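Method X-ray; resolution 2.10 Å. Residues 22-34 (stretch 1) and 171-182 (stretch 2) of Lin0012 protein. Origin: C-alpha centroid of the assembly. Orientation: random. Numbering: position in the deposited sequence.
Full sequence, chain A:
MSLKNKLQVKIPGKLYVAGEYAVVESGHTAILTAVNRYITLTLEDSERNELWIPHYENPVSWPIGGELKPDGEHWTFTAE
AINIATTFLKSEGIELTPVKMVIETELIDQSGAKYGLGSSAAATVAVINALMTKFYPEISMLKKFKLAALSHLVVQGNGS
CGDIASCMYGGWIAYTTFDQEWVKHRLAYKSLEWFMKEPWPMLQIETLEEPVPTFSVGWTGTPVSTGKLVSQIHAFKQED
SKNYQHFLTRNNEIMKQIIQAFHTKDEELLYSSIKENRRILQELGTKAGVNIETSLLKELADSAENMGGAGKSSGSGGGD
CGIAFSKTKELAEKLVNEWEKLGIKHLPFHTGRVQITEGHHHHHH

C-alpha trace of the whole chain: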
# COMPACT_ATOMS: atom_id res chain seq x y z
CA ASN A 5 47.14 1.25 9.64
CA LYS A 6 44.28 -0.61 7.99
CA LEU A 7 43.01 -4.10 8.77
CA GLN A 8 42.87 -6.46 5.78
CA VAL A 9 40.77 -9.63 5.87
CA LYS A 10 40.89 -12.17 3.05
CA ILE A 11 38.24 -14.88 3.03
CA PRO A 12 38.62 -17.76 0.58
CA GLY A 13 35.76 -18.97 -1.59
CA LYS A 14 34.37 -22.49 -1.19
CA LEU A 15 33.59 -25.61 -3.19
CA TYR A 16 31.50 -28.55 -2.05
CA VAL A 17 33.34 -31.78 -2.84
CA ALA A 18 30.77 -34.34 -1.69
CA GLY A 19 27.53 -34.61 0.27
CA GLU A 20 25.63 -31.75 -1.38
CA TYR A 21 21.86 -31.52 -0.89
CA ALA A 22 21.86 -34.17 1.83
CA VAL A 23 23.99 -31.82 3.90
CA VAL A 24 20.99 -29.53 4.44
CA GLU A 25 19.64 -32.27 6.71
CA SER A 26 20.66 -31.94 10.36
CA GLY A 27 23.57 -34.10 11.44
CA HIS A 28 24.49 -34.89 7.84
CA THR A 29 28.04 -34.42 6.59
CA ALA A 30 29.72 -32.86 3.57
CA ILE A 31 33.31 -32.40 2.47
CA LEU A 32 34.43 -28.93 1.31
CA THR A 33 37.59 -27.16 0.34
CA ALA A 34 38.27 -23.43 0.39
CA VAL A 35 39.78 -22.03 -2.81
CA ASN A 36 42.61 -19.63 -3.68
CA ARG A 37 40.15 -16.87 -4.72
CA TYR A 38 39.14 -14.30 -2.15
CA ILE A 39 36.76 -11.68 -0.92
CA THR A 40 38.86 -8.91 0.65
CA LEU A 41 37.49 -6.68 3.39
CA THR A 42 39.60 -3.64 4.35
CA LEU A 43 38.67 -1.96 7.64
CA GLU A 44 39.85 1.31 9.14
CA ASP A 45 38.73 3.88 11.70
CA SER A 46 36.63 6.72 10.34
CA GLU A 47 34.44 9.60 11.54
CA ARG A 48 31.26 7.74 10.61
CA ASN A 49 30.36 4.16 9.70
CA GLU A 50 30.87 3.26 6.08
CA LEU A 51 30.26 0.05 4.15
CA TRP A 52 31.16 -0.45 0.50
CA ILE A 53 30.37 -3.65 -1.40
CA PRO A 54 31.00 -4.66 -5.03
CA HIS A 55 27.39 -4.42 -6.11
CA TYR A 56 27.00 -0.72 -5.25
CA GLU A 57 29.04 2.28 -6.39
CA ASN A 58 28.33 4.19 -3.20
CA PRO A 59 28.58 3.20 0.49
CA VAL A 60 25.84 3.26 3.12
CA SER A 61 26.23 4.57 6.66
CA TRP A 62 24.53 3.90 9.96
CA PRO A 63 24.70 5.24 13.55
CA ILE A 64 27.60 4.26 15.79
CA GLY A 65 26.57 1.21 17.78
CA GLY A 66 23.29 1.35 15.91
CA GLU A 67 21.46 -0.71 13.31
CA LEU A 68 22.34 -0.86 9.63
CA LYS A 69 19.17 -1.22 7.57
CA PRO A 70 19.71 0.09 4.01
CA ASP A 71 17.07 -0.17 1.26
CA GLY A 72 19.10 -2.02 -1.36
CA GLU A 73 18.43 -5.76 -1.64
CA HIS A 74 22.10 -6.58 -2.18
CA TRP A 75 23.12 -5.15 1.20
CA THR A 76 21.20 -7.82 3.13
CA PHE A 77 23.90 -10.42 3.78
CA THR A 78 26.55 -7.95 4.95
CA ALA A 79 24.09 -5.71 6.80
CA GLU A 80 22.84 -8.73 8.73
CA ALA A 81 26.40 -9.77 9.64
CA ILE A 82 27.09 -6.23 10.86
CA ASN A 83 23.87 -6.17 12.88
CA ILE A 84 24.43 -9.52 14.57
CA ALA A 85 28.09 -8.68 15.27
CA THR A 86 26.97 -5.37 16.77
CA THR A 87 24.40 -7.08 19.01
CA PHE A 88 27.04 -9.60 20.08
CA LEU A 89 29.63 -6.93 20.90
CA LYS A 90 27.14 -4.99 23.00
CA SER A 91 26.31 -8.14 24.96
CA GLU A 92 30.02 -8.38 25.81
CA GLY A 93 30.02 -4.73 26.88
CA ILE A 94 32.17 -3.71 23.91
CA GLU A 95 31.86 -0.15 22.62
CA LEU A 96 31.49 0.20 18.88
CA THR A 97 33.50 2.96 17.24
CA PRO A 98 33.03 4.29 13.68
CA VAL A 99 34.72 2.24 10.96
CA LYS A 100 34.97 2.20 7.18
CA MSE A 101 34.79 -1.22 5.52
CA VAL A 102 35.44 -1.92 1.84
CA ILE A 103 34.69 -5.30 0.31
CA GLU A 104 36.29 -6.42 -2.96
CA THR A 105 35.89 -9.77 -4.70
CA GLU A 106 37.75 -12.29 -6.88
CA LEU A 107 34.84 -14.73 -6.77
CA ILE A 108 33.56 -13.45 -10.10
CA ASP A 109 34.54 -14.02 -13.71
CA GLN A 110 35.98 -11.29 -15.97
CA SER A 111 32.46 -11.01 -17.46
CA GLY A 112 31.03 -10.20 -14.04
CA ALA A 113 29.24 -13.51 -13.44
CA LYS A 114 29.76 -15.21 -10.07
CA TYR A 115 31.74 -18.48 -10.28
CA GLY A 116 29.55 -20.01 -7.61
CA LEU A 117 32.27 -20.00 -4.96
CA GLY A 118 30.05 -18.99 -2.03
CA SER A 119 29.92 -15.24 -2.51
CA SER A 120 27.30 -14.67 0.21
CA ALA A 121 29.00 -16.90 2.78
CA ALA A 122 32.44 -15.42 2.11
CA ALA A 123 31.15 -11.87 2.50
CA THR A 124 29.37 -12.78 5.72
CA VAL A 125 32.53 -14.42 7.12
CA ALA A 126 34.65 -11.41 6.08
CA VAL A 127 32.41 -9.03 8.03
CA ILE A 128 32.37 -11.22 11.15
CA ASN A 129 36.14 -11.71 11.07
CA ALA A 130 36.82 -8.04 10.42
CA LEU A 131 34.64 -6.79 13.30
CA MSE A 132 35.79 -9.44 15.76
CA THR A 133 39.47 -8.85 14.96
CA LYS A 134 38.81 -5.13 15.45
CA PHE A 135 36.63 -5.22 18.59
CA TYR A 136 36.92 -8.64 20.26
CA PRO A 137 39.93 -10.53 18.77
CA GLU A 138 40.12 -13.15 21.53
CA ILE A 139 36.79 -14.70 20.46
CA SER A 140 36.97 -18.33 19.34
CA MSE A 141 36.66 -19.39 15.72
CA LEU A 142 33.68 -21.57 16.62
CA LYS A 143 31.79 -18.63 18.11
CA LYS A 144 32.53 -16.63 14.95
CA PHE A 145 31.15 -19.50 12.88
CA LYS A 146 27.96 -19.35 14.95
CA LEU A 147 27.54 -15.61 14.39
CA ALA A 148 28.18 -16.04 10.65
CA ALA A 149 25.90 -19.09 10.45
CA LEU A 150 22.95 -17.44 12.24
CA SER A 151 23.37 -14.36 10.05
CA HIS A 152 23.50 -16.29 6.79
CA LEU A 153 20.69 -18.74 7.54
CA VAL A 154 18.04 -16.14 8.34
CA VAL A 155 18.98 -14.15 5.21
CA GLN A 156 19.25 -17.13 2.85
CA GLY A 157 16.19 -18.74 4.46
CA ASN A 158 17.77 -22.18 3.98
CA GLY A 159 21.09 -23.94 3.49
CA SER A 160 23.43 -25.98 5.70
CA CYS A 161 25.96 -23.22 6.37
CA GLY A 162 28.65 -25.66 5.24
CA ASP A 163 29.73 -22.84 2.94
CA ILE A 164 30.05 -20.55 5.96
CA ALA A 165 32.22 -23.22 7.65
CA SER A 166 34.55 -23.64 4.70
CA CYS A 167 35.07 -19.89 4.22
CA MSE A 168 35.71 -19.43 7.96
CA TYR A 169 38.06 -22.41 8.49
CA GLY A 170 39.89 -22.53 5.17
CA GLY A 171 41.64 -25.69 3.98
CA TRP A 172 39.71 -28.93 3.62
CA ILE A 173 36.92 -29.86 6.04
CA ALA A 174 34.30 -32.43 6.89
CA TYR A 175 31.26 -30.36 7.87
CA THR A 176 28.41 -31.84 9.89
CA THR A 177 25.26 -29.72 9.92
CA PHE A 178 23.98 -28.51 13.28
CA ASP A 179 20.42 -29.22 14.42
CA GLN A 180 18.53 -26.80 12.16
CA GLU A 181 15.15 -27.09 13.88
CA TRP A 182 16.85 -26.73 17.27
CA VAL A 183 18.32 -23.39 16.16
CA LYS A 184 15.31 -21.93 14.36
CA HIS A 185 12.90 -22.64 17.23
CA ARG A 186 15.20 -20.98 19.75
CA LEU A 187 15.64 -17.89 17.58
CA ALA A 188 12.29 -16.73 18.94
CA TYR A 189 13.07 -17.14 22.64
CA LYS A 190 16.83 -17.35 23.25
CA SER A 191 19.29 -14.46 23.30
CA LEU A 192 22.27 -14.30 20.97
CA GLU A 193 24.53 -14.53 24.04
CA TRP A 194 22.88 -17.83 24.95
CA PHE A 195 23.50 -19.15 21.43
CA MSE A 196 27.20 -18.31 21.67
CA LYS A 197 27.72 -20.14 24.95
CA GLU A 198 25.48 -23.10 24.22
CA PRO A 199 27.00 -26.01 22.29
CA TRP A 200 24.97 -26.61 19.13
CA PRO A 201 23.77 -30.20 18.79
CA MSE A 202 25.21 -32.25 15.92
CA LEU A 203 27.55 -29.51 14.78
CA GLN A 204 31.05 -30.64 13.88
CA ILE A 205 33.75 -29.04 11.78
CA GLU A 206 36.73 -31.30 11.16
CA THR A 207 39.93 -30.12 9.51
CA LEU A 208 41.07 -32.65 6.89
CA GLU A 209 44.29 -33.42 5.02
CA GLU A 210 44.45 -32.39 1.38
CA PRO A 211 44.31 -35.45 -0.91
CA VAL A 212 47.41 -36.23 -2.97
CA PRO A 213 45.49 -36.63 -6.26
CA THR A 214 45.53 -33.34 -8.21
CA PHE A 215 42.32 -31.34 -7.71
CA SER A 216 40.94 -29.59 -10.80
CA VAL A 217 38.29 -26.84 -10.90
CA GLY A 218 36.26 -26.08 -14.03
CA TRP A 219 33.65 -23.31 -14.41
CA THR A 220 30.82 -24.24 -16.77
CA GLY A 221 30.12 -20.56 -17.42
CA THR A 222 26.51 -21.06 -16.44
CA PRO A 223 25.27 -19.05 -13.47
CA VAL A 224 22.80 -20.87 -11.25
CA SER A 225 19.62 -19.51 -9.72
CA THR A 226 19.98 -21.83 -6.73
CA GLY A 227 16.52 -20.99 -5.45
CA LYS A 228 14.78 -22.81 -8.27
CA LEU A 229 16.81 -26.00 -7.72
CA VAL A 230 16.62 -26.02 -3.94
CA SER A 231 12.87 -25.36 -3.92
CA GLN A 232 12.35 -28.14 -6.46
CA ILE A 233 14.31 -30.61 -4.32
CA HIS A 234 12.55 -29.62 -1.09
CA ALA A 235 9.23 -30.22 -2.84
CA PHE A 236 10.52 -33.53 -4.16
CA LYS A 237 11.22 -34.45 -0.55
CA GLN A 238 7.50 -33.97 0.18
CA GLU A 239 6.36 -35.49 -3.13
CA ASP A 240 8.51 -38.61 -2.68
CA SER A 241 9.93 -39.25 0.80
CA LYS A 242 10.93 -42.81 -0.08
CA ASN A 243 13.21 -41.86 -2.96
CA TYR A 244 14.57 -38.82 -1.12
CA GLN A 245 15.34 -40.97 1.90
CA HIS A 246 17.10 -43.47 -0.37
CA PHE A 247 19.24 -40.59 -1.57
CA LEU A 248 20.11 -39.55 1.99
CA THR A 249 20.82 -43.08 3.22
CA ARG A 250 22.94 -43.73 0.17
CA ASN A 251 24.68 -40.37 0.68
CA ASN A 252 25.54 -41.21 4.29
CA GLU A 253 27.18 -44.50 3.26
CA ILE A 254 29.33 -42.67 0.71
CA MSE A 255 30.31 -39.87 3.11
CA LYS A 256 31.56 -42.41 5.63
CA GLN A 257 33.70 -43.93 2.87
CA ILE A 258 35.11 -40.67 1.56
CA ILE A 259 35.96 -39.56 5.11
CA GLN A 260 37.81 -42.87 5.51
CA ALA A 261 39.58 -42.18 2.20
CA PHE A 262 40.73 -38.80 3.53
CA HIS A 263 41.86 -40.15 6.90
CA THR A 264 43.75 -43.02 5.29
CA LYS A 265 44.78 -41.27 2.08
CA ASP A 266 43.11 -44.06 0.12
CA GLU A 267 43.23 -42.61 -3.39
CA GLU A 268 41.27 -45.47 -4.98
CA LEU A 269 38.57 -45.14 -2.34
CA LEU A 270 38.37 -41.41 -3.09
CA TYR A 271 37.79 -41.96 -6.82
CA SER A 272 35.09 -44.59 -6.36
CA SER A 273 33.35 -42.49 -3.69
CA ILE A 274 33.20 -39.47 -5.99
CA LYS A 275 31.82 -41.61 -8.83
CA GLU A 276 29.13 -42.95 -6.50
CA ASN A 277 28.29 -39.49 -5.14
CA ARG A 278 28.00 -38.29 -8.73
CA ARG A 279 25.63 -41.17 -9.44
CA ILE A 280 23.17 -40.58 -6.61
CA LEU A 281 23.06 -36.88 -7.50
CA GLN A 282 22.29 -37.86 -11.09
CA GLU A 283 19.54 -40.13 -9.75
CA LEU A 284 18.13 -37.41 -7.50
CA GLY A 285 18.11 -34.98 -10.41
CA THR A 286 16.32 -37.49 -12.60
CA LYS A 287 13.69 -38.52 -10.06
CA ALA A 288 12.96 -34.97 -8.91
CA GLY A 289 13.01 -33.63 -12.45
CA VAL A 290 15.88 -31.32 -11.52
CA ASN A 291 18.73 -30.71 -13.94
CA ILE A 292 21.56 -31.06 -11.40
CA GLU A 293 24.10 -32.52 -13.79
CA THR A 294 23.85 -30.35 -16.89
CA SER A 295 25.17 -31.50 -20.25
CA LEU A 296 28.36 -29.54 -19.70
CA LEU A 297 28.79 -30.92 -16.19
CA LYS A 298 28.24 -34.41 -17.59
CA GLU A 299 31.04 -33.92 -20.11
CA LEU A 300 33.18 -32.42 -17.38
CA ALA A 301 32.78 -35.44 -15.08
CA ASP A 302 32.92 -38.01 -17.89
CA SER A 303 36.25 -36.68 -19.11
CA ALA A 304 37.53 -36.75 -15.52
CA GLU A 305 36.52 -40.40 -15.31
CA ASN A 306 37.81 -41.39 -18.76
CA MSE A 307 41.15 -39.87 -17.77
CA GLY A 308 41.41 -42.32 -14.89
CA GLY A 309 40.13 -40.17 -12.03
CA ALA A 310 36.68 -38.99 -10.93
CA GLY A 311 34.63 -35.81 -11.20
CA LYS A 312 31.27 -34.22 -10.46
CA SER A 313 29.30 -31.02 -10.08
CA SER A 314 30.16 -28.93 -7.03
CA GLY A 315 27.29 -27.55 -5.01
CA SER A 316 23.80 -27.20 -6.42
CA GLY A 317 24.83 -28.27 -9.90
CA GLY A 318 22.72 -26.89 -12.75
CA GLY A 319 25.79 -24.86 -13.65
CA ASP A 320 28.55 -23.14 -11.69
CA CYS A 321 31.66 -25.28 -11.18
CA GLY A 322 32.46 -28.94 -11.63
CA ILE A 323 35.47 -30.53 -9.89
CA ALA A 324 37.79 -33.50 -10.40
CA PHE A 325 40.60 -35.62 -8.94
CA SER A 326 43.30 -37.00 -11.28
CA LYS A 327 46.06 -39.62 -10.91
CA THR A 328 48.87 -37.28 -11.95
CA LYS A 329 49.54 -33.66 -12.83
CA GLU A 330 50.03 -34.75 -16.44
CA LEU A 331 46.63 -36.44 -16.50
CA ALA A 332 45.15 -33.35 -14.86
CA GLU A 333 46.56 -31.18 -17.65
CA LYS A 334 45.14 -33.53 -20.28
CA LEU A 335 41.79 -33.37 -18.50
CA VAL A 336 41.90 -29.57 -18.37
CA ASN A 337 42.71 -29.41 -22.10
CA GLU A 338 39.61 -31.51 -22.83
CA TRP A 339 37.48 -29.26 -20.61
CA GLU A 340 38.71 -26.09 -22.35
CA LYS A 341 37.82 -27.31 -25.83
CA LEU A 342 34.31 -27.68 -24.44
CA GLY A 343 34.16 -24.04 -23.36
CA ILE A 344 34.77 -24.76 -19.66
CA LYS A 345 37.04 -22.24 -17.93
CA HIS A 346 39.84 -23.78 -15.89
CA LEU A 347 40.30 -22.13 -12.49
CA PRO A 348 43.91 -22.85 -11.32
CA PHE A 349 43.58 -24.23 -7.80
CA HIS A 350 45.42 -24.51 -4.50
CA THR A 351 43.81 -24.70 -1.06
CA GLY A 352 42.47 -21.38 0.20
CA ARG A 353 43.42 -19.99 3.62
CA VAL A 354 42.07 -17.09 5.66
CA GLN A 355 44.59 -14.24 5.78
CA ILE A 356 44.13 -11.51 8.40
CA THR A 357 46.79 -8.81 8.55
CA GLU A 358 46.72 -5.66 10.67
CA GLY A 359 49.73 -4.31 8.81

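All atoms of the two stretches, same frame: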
# COMPACT_ATOMS: atom_id res chain seq x y z
N ALA A 22 22.13 -33.41 0.62
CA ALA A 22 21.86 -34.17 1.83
C ALA A 22 22.34 -33.37 3.03
O ALA A 22 21.75 -33.42 4.12
CB ALA A 22 22.60 -35.51 1.77
N VAL A 23 23.41 -32.61 2.83
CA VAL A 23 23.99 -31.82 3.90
C VAL A 23 23.03 -30.82 4.54
O VAL A 23 23.25 -30.39 5.66
CB VAL A 23 25.27 -31.09 3.41
CG1 VAL A 23 24.91 -29.96 2.44
CG2 VAL A 23 26.06 -30.57 4.59
N VAL A 24 21.94 -30.47 3.85
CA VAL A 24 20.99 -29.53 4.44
C VAL A 24 20.30 -30.20 5.62
O VAL A 24 19.82 -29.52 6.52
CB VAL A 24 19.92 -29.06 3.41
CG1 VAL A 24 20.59 -28.52 2.16
CG2 VAL A 24 18.98 -30.20 3.06
N GLU A 25 20.26 -31.53 5.62
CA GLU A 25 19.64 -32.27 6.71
C GLU A 25 20.54 -32.22 7.94
O GLU A 25 21.75 -32.38 7.84
CB GLU A 25 19.41 -33.73 6.31
CG GLU A 25 18.49 -33.94 5.10
CD GLU A 25 17.13 -33.29 5.27
OE1 GLU A 25 16.68 -33.12 6.43
OE2 GLU A 25 16.49 -32.96 4.25
N SER A 26 19.92 -32.01 9.11
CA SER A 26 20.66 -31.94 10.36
C SER A 26 21.53 -33.17 10.57
O SER A 26 21.15 -34.28 10.19
CB SER A 26 19.69 -31.79 11.53
OG SER A 26 18.88 -30.62 11.39
N GLY A 27 22.69 -32.98 11.17
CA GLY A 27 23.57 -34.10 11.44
C GLY A 27 24.21 -34.76 10.23
O GLY A 27 24.99 -35.71 10.38
N HIS A 28 23.89 -34.30 9.03
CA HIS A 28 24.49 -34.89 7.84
C HIS A 28 25.83 -34.22 7.54
O HIS A 28 26.06 -33.06 7.92
CB HIS A 28 23.54 -34.80 6.65
CG HIS A 28 22.45 -35.82 6.69
ND1 HIS A 28 21.50 -35.86 7.69
CD2 HIS A 28 22.15 -36.84 5.85
CE1 HIS A 28 20.67 -36.86 7.47
NE2 HIS A 28 21.04 -37.47 6.36
N THR A 29 26.71 -34.94 6.86
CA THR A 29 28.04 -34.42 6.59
C THR A 29 28.43 -34.21 5.13
O THR A 29 28.04 -34.98 4.25
CB THR A 29 29.10 -35.33 7.25
OG1 THR A 29 28.77 -35.52 8.64
CG2 THR A 29 30.48 -34.71 7.16
N ALA A 30 29.21 -33.17 4.90
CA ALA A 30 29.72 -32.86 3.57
C ALA A 30 31.20 -32.54 3.66
O ALA A 30 31.69 -32.15 4.73
CB ALA A 30 28.96 -31.68 2.95
N ILE A 31 31.90 -32.70 2.55
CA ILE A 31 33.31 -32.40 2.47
C ILE A 31 33.41 -31.11 1.64
O ILE A 31 32.71 -30.96 0.65
CB ILE A 31 34.09 -33.49 1.71
CG1 ILE A 31 33.94 -34.84 2.43
CG2 ILE A 31 35.57 -33.08 1.59
CD1 ILE A 31 34.50 -34.85 3.85
N LEU A 32 34.26 -30.17 2.06
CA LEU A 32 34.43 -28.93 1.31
C LEU A 32 35.87 -28.48 1.36
O LEU A 32 36.61 -28.83 2.28
CB LEU A 32 33.58 -27.79 1.87
CG LEU A 32 32.06 -27.86 1.93
CD1 LEU A 32 31.63 -28.12 3.37
CD2 LEU A 32 31.48 -26.51 1.44
N THR A 33 36.27 -27.72 0.35
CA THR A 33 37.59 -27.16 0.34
C THR A 33 37.45 -25.67 0.03
O THR A 33 36.57 -25.27 -0.75
CB THR A 33 38.52 -27.79 -0.73
OG1 THR A 33 39.79 -27.14 -0.68
CG2 THR A 33 37.95 -27.61 -2.13
N ALA A 34 38.28 -24.86 0.66
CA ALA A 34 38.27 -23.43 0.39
C ALA A 34 39.15 -23.29 -0.85
O ALA A 34 39.98 -24.17 -1.12
CB ALA A 34 38.87 -22.67 1.57
N GLY A 171 41.24 -24.31 4.20
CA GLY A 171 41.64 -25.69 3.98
C GLY A 171 40.52 -26.62 3.56
O GLY A 171 39.55 -26.21 2.92
N TRP A 172 40.68 -27.89 3.93
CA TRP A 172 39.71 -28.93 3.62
C TRP A 172 39.00 -29.33 4.91
O TRP A 172 39.64 -29.50 5.95
CB TRP A 172 40.41 -30.17 3.05
CG TRP A 172 41.02 -29.98 1.69
CD1 TRP A 172 42.11 -29.21 1.37
CD2 TRP A 172 40.54 -30.51 0.45
NE1 TRP A 172 42.33 -29.23 0.02
CE2 TRP A 172 41.38 -30.02 -0.57
CE3 TRP A 172 39.47 -31.35 0.11
CZ2 TRP A 172 41.18 -30.34 -1.92
CZ3 TRP A 172 39.27 -31.68 -1.24
CH2 TRP A 172 40.13 -31.17 -2.23
N ILE A 173 37.68 -29.48 4.85
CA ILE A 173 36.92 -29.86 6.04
C ILE A 173 35.79 -30.85 5.80
O ILE A 173 35.28 -31.00 4.69
CB ILE A 173 36.26 -28.64 6.73
CG1 ILE A 173 35.24 -28.00 5.78
CG2 ILE A 173 37.31 -27.62 7.15
CD1 ILE A 173 34.30 -26.99 6.44
N ALA A 174 35.42 -31.52 6.88
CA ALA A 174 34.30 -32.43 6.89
C ALA A 174 33.34 -31.61 7.75
O ALA A 174 33.61 -31.34 8.92
CB ALA A 174 34.66 -33.73 7.60
N TYR A 175 32.24 -31.17 7.15
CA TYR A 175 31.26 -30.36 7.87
C TYR A 175 30.00 -31.15 8.20
O TYR A 175 29.39 -31.74 7.31
CB TYR A 175 30.87 -29.14 7.03
CG TYR A 175 29.76 -28.32 7.66
CD1 TYR A 175 30.02 -27.52 8.76
CD2 TYR A 175 28.46 -28.39 7.17
CE1 TYR A 175 28.99 -26.79 9.37
CE2 TYR A 175 27.43 -27.66 7.78
CZ TYR A 175 27.70 -26.86 8.88
OH TYR A 175 26.70 -26.14 9.49
N THR A 176 29.62 -31.15 9.47
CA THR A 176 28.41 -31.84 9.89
C THR A 176 27.40 -30.82 10.40
O THR A 176 27.59 -30.19 11.44
CB THR A 176 28.71 -32.88 10.98
OG1 THR A 176 29.65 -33.83 10.48
CG2 THR A 176 27.43 -33.60 11.39
N THR A 177 26.32 -30.68 9.64
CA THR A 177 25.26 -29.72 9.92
C THR A 177 24.66 -29.79 11.32
O THR A 177 24.29 -30.85 11.80
CB THR A 177 24.13 -29.89 8.88
OG1 THR A 177 24.70 -29.94 7.57
CG2 THR A 177 23.15 -28.71 8.97
N PHE A 178 24.55 -28.62 11.95
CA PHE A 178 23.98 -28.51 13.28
C PHE A 178 22.49 -28.80 13.21
O PHE A 178 21.92 -28.89 12.12
CB PHE A 178 24.23 -27.10 13.83
CG PHE A 178 23.69 -26.00 12.94
CD1 PHE A 178 22.34 -25.68 12.94
CD2 PHE A 178 24.55 -25.29 12.10
CE1 PHE A 178 21.84 -24.65 12.11
CE2 PHE A 178 24.06 -24.27 11.27
CZ PHE A 178 22.71 -23.95 11.28
N ASP A 179 21.85 -28.94 14.37
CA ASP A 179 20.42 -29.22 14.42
C ASP A 179 19.64 -27.97 14.02
O ASP A 179 19.40 -27.08 14.84
CB ASP A 179 20.03 -29.64 15.84
CG ASP A 179 18.63 -30.24 15.89
OD1 ASP A 179 17.75 -29.75 15.16
OD2 ASP A 179 18.43 -31.18 16.69
N GLN A 180 19.26 -27.92 12.75
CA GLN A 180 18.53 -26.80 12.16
C GLN A 180 17.27 -26.38 12.91
O GLN A 180 17.09 -25.20 13.23
CB GLN A 180 18.16 -27.15 10.72
CG GLN A 180 19.36 -27.39 9.81
CD GLN A 180 19.67 -26.19 8.93
OE1 GLN A 180 19.75 -25.07 9.41
NE2 GLN A 180 19.87 -26.43 7.64
N GLU A 181 16.40 -27.34 13.18
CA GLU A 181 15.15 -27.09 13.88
C GLU A 181 15.43 -26.57 15.29
O GLU A 181 14.73 -25.69 15.80
CB GLU A 181 14.33 -28.38 13.94
CG GLU A 181 12.84 -28.16 13.94
CD GLU A 181 12.07 -29.46 14.05
OE1 GLU A 181 12.25 -30.18 15.06
OE2 GLU A 181 11.28 -29.76 13.13
N TRP A 182 16.46 -27.13 15.92
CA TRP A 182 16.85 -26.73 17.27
C TRP A 182 17.19 -25.24 17.28
O TRP A 182 16.78 -24.51 18.17
CB TRP A 182 18.07 -27.54 17.70
CG TRP A 182 18.53 -27.29 19.10
CD1 TRP A 182 18.11 -27.93 20.23
CD2 TRP A 182 19.53 -26.36 19.51
NE1 TRP A 182 18.80 -27.45 21.33
CE2 TRP A 182 19.68 -26.49 20.91
CE3 TRP A 182 20.33 -25.42 18.84
CZ2 TRP A 182 20.59 -25.72 21.65
CZ3 TRP A 182 21.23 -24.66 19.56
CH2 TRP A 182 21.35 -24.81 20.96

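Two antiparallel strands, 29-34 and 172-176, pair through a regular backbone ladder that backbone and side-chain hydrogen bonds extend beyond the strands; the two stretches together bury 843 Å². Ala 30 and Tyr 175 bond reciprocally (Ala 30 N to Tyr 175 O 2.8 Å, Tyr 175 N to Ala 30 O 2.7 Å), as do Leu 32 and Ile 173 (Leu 32 N to Ile 173 O and Ile 173 N to Leu 32 O, both 2.9 Å); Ala 34 N to Gly 171 O and Thr 177 N to His 28 O (both 2.9 Å) continue the ladder. Ala 30, Leu 32, Ile 173 and Tyr 175, all buried, point to one face, which suits their largely apolar side chains; Leu 32 CD1 lies 3.9 Å from Tyr 175 CB. On the other face, Thr 33 CB sits 3.6 Å from the centroid of the Trp 172 six-membered ring, Ile 31 CD1 packs 3.9 Å from Ala 174 CB, and partly exposed Thr 29 and Thr 176 satisfy each other's hydroxyls, OG1 to OG1, at 2.6 Å. A type II turn from Glu 25 to His 28 presents Gly 27 N to Thr 177 O (2.7 Å); glycine suits its positive phi. Thr 177 OG1 donates a very short bond to Val 23 O (2.4 Å), Gln 180 NE2 reaches Val 24 O (3.3 Å), and Ser 26 OG accepts from Gln 180 N (3.0 Å).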